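Local coordinates for MAR1 Ribonuclease (Caenorhabditis elegans, PDB 2B34), which is probably a hydrolase of the isochorismatase family, described as a ribonuclease, at residues Y32-I36 with P189-L193; T38-R42 with L183-P189. All coordinates share one frame; numbering follows the deposited sequence.

Interaction 1 of 2, residues Y32-I36 with P189-L193; sequences YFPEI and PDTGL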
loop_
_atom_site.group_PDB
_atom_site.type_symbol
_atom_site.label_atom_id
_atom_site.label_comp_id
_atom_site.label_asym_id
_atom_site.label_seq_id
_atom_site.Cartn_x
_atom_site.Cartn_y
_atom_site.Cartn_z
ATOM N N TYR A 32 2.140 -22.442 2.668
ATOM C CA TYR A 32 0.755 -22.653 3.104
ATOM C C TYR A 32 -0.095 -23.448 2.106
ATOM O O TYR A 32 -1.268 -23.131 1.887
ATOM C CB TYR A 32 0.064 -21.320 3.444
ATOM C CG TYR A 32 0.845 -20.423 4.375
ATOM C CD1 TYR A 32 0.782 -20.593 5.761
ATOM C CD2 TYR A 32 1.645 -19.398 3.872
ATOM C CE1 TYR A 32 1.500 -19.758 6.622
ATOM C CE2 TYR A 32 2.364 -18.563 4.720
ATOM C CZ TYR A 32 2.289 -18.748 6.091
ATOM O OH TYR A 32 3.002 -17.916 6.924
ATOM N N PHE A 33 0.490 -24.482 1.505
ATOM C CA PHE A 33 -0.247 -25.300 0.541
ATOM C C PHE A 33 -1.523 -25.923 1.149
ATOM O O PHE A 33 -2.609 -25.771 0.586
ATOM C CB PHE A 33 0.654 -26.360 -0.108
ATOM C CG PHE A 33 0.016 -27.062 -1.276
ATOM C CD1 PHE A 33 -0.021 -26.460 -2.533
ATOM C CD2 PHE A 33 -0.558 -28.322 -1.121
ATOM C CE1 PHE A 33 -0.613 -27.106 -3.623
ATOM C CE2 PHE A 33 -1.155 -28.973 -2.203
ATOM C CZ PHE A 33 -1.179 -28.365 -3.457
ATOM N N PRO A 34 -1.402 -26.610 2.306
ATOM C CA PRO A 34 -2.600 -27.190 2.920
ATOM C C PRO A 34 -3.715 -26.182 3.228
ATOM O O PRO A 34 -4.894 -26.492 3.033
ATOM C CB PRO A 34 -2.055 -27.819 4.204
ATOM C CG PRO A 34 -0.622 -28.132 3.881
ATOM C CD PRO A 34 -0.192 -26.933 3.090
ATOM N N GLU A 35 -3.340 -24.994 3.701
ATOM C CA GLU A 35 -4.299 -23.931 4.037
ATOM C C GLU A 35 -5.053 -23.453 2.798
ATOM O O GLU A 35 -6.279 -23.311 2.804
ATOM C CB GLU A 35 -3.568 -22.741 4.679
ATOM C CG GLU A 35 -3.039 -22.984 6.090
ATOM C CD GLU A 35 -1.619 -23.536 6.141
ATOM O OE1 GLU A 35 -1.170 -24.191 5.182
ATOM O OE2 GLU A 35 -0.944 -23.322 7.167
ATOM N N ILE A 36 -4.291 -23.216 1.741
ATOM C CA ILE A 36 -4.783 -22.736 0.458
ATOM C C ILE A 36 -5.735 -23.736 -0.211
ATOM O O ILE A 36 -6.709 -23.335 -0.852
ATOM C CB ILE A 36 -3.573 -22.347 -0.452
ATOM C CG1 ILE A 36 -3.353 -20.834 -0.438
ATOM C CG2 ILE A 36 -3.714 -22.860 -1.873
ATOM C CD1 ILE A 36 -2.774 -20.298 0.845
ATOM N N PRO A 189 -8.114 -20.762 7.391
ATOM C CA PRO A 189 -6.794 -20.889 8.003
ATOM C C PRO A 189 -5.880 -19.710 7.664
ATOM O O PRO A 189 -5.851 -19.252 6.516
ATOM C CB PRO A 189 -6.249 -22.182 7.390
ATOM C CG PRO A 189 -7.460 -22.959 7.010
ATOM C CD PRO A 189 -8.450 -21.939 6.567
ATOM N N ASP A 190 -5.151 -19.235 8.673
ATOM C CA ASP A 190 -4.209 -18.132 8.535
ATOM C C ASP A 190 -3.059 -18.482 7.604
ATOM O O ASP A 190 -2.515 -19.585 7.662
ATOM C CB ASP A 190 -3.644 -17.748 9.907
ATOM C CG ASP A 190 -2.576 -16.666 9.818
ATOM O OD1 ASP A 190 -2.944 -15.476 9.776
ATOM O OD2 ASP A 190 -1.373 -17.005 9.786
ATOM N N THR A 191 -2.684 -17.530 6.754
ATOM C CA THR A 191 -1.525 -17.690 5.879
ATOM C C THR A 191 -0.497 -16.559 6.026
ATOM O O THR A 191 0.186 -16.190 5.066
ATOM C CB THR A 191 -1.941 -17.880 4.399
ATOM O OG1 THR A 191 -2.632 -16.716 3.938
ATOM C CG2 THR A 191 -2.842 -19.099 4.249
ATOM N N GLY A 192 -0.395 -16.026 7.244
ATOM C CA GLY A 192 0.626 -15.039 7.609
ATOM C C GLY A 192 0.604 -13.703 6.885
ATOM O O GLY A 192 1.636 -13.027 6.783
ATOM N N LEU A 193 -0.572 -13.313 6.397
ATOM C CA LEU A 193 -0.715 -12.109 5.578
ATOM C C LEU A 193 -0.748 -10.799 6.374
ATOM O O LEU A 193 -0.517 -9.727 5.819
ATOM C CB LEU A 193 -1.958 -12.216 4.693
ATOM C CG LEU A 193 -1.897 -13.241 3.556
ATOM C CD1 LEU A 193 -3.291 -13.531 3.024
ATOM C CD2 LEU A 193 -0.955 -12.784 2.433
HETATM O O HOH W 1 -2.443 -21.735 9.164
#

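Interaction 2 of 2, residues T38-R42 with L183-P189; sequences TTSRR and LILTSAP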
loop_
_atom_site.group_PDB
_atom_site.type_symbol
_atom_site.label_atom_id
_atom_site.label_comp_id
_atom_site.label_asym_id
_atom_site.label_seq_id
_atom_site.Cartn_x
_atom_site.Cartn_y
_atom_site.Cartn_z
ATOM N N THR A 38 -7.598 -26.027 1.578
ATOM C CA THR A 38 -8.794 -25.914 2.414
ATOM C C THR A 38 -9.649 -24.714 2.007
ATOM O O THR A 38 -10.866 -24.830 1.855
ATOM C CB THR A 38 -8.435 -25.825 3.922
ATOM O OG1 THR A 38 -7.768 -27.025 4.319
ATOM C CG2 THR A 38 -9.684 -25.661 4.777
ATOM N N THR A 39 -9.002 -23.568 1.822
ATOM C CA THR A 39 -9.706 -22.330 1.496
ATOM C C THR A 39 -10.209 -22.321 0.046
ATOM O O THR A 39 -11.321 -21.865 -0.213
ATOM C CB THR A 39 -8.834 -21.098 1.810
ATOM O OG1 THR A 39 -8.413 -21.169 3.174
ATOM C CG2 THR A 39 -9.612 -19.813 1.615
ATOM N N SER A 40 -9.403 -22.835 -0.884
ATOM C CA SER A 40 -9.855 -23.003 -2.272
ATOM C C SER A 40 -11.069 -23.933 -2.353
ATOM O O SER A 40 -11.969 -23.702 -3.156
ATOM C CB SER A 40 -8.729 -23.506 -3.185
ATOM O OG SER A 40 -7.667 -22.561 -3.263
ATOM N N ARG A 41 -11.099 -24.971 -1.515
ATOM C CA ARG A 41 -12.263 -25.874 -1.446
ATOM C C ARG A 41 -13.535 -25.145 -0.995
ATOM O O ARG A 41 -14.632 -25.462 -1.460
ATOM C CB ARG A 41 -11.962 -27.097 -0.562
ATOM C CG ARG A 41 -13.119 -28.110 -0.383
ATOM C CD ARG A 41 -13.638 -28.717 -1.702
ATOM N NE ARG A 41 -14.905 -29.420 -1.485
ATOM C CZ ARG A 41 -15.014 -30.708 -1.161
ATOM N NH1 ARG A 41 -13.932 -31.464 -1.031
ATOM N NH2 ARG A 41 -16.212 -31.245 -0.965
ATOM N N ARG A 42 -13.386 -24.160 -0.108
ATOM C CA ARG A 42 -14.519 -23.328 0.333
ATOM C C ARG A 42 -15.160 -22.557 -0.818
ATOM O O ARG A 42 -16.391 -22.479 -0.910
ATOM C CB ARG A 42 -14.098 -22.356 1.440
ATOM C CG ARG A 42 -13.807 -23.024 2.760
ATOM C CD ARG A 42 -13.203 -22.053 3.761
ATOM N NE ARG A 42 -12.951 -22.702 5.048
ATOM C CZ ARG A 42 -13.011 -22.088 6.225
ATOM N NH1 ARG A 42 -13.331 -20.802 6.301
ATOM N NH2 ARG A 42 -12.765 -22.767 7.332
ATOM N N LEU A 183 -19.863 -23.194 5.272
ATOM C CA LEU A 183 -18.494 -23.146 4.748
ATOM C C LEU A 183 -17.604 -22.148 5.489
ATOM O O LEU A 183 -16.377 -22.276 5.467
ATOM C CB LEU A 183 -18.493 -22.810 3.249
ATOM C CG LEU A 183 -19.534 -23.447 2.318
ATOM C CD1 LEU A 183 -19.490 -22.784 0.952
ATOM C CD2 LEU A 183 -19.344 -24.962 2.197
ATOM N N ILE A 184 -18.225 -21.162 6.137
ATOM C CA ILE A 184 -17.494 -20.083 6.814
ATOM C C ILE A 184 -17.701 -20.050 8.336
ATOM O O ILE A 184 -17.425 -19.033 8.987
ATOM C CB ILE A 184 -17.824 -18.688 6.211
ATOM C CG1 ILE A 184 -19.321 -18.377 6.342
ATOM C CG2 ILE A 184 -17.356 -18.597 4.750
ATOM C CD1 ILE A 184 -19.613 -16.943 6.661
ATOM N N LEU A 185 -18.168 -21.167 8.900
ATOM C CA LEU A 185 -18.410 -21.269 10.343
ATOM C C LEU A 185 -17.141 -21.007 11.150
ATOM O O LEU A 185 -17.171 -20.304 12.161
ATOM C CB LEU A 185 -19.001 -22.638 10.700
ATOM C CG LEU A 185 -19.475 -22.863 12.139
ATOM C CD1 LEU A 185 -20.775 -22.113 12.409
ATOM C CD2 LEU A 185 -19.649 -24.355 12.409
ATOM N N THR A 186 -16.033 -21.580 10.698
ATOM C CA THR A 186 -14.725 -21.263 11.246
ATOM C C THR A 186 -13.996 -20.346 10.264
ATOM O O THR A 186 -14.218 -20.424 9.051
ATOM C CB THR A 186 -13.883 -22.537 11.520
ATOM O OG1 THR A 186 -13.546 -23.173 10.282
ATOM C CG2 THR A 186 -14.657 -23.522 12.400
ATOM N N SER A 187 -13.142 -19.471 10.792
ATOM C CA SER A 187 -12.325 -18.594 9.956
ATOM C C SER A 187 -11.375 -19.413 9.090
ATOM O O SER A 187 -10.824 -20.419 9.541
ATOM C CB SER A 187 -11.523 -17.612 10.817
ATOM O OG SER A 187 -12.380 -16.752 11.545
ATOM N N ALA A 188 -11.190 -18.974 7.847
ATOM C CA ALA A 188 -10.228 -19.595 6.941
ATOM C C ALA A 188 -8.865 -19.669 7.621
ATOM O O ALA A 188 -8.507 -18.762 8.368
ATOM C CB ALA A 188 -10.141 -18.810 5.645
ATOM N N PRO A 189 -8.114 -20.762 7.391
ATOM C CA PRO A 189 -6.794 -20.889 8.003
ATOM C C PRO A 189 -5.880 -19.710 7.664
ATOM O O PRO A 189 -5.851 -19.252 6.516
ATOM C CB PRO A 189 -6.249 -22.182 7.390
ATOM C CG PRO A 189 -7.460 -22.959 7.010
ATOM C CD PRO A 189 -8.450 -21.939 6.567
HETATM O O HOH W 2 -6.222 -20.133 4.026
#

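Interaction 1 of 2, residues Y32-I36 with P189-L193
At the N-terminal end of helix 33-49, where Tyr32 holds the N-cap position, its aromatic ring lies against the C-terminal tail at Thr191. Thr191 CA sits 3.7 Å from the centroid of the Tyr32 ring and 11° off its normal, a CH-pi contact, while Thr191 O rides over the same face toward the rim, 3.2 Å from Tyr32 CE2. A flat ring suits this place because it can lie broadside to a backbone. The methyl of Thr191 takes the apolar side: CG2 reaches Ile36 CD1 at 3.6 Å and also meets Glu35 CB, whereas OG1 turns to Arg144 of helix 141-154. Glu35 CG, set anti to the carbonyl carbon by a chi1 of -71°, rests on Pro189 CB at 3.6 Å; the bend at chi2 then carries the carboxylate to the edge of the Tyr32 ring. From there Glu35 OE2 accepts from a water that also donates to Asp190 O, at 2.6 Å. Asp190 OD2 accepts from Gly192 N at 2.9 Å, closing an Asx turn; Gly192, with positive phi, leaves room for Tyr32 OH. The tail's Asx turn is thus set against the first turn of a helix in the isochorismatase-like alpha/beta fold.

Interaction 2 of 2, residues T38-R42 with L183-P189
Arg42 reaches from helix 33-49 into a bend of segment 183-189, its guanidinium set between Leu183 O and the Ala188-Pro189 corner. Leu183 O stands over one face, 3.5 Å from Arg42 CZ and displaced toward the rim; Ala188 CA and Pro189 CD lie over the opposite face. Near the plane of the group, at its edge, is Thr186 O, which accepts from Arg42 NH1 at 2.9 Å with an N-H...O angle of 144°, Thr186 O lying 19° out of the guanidinium plane. Arg42 NH2 adds weak bonds to Thr186 O and to Thr186 OG1, the latter at 3.1 Å, and the Thr186 side chain crosses that of Arg42 at about a right angle. The Arg42 chain runs extended from CG to NE. Arginine suits the place: a flat cation with several N-H groups can grip a carbonyl while its faces pack on a carbonyl and on aliphatic carbon. In the isochorismatase-like fold this joins a helix flanking the parallel sheet to the chain leading out of helix 177-183. Leu183 CD1 packs on Arg42 O at 3.6 Å. The small methyl of Ala188 suits its tight place, CB lying 3.8 Å from both Arg42 NH1 and Thr39 OG1. Thr39 OG1 also bonds to Glu35 O, and a water bridges it, at 2.6 Å, to Pro189 O. Arg139 of the second subunit bonds to the carbonyls of Ile184 and Leu185.

Interactions 1 and 2 lie with their centres 11 Å apart, on the same side of the chain's centre, and both dock the C-terminal segment onto helix 33-49. Along that helix interaction 1 takes the start and interaction 2 the next turns, but the tail meets them in reverse: residues 183-189 come first, beside 38-42, then 189-193 beside 32-36. The tail therefore runs back along the helix toward its N-terminal end, with Pro189 shared by both contacts. In sequence, five of the six strands of the parallel sheet lie between the paired segments. Both contacts also touch the second subunit, so the docked tail contributes to the packing of the four-chain assembly.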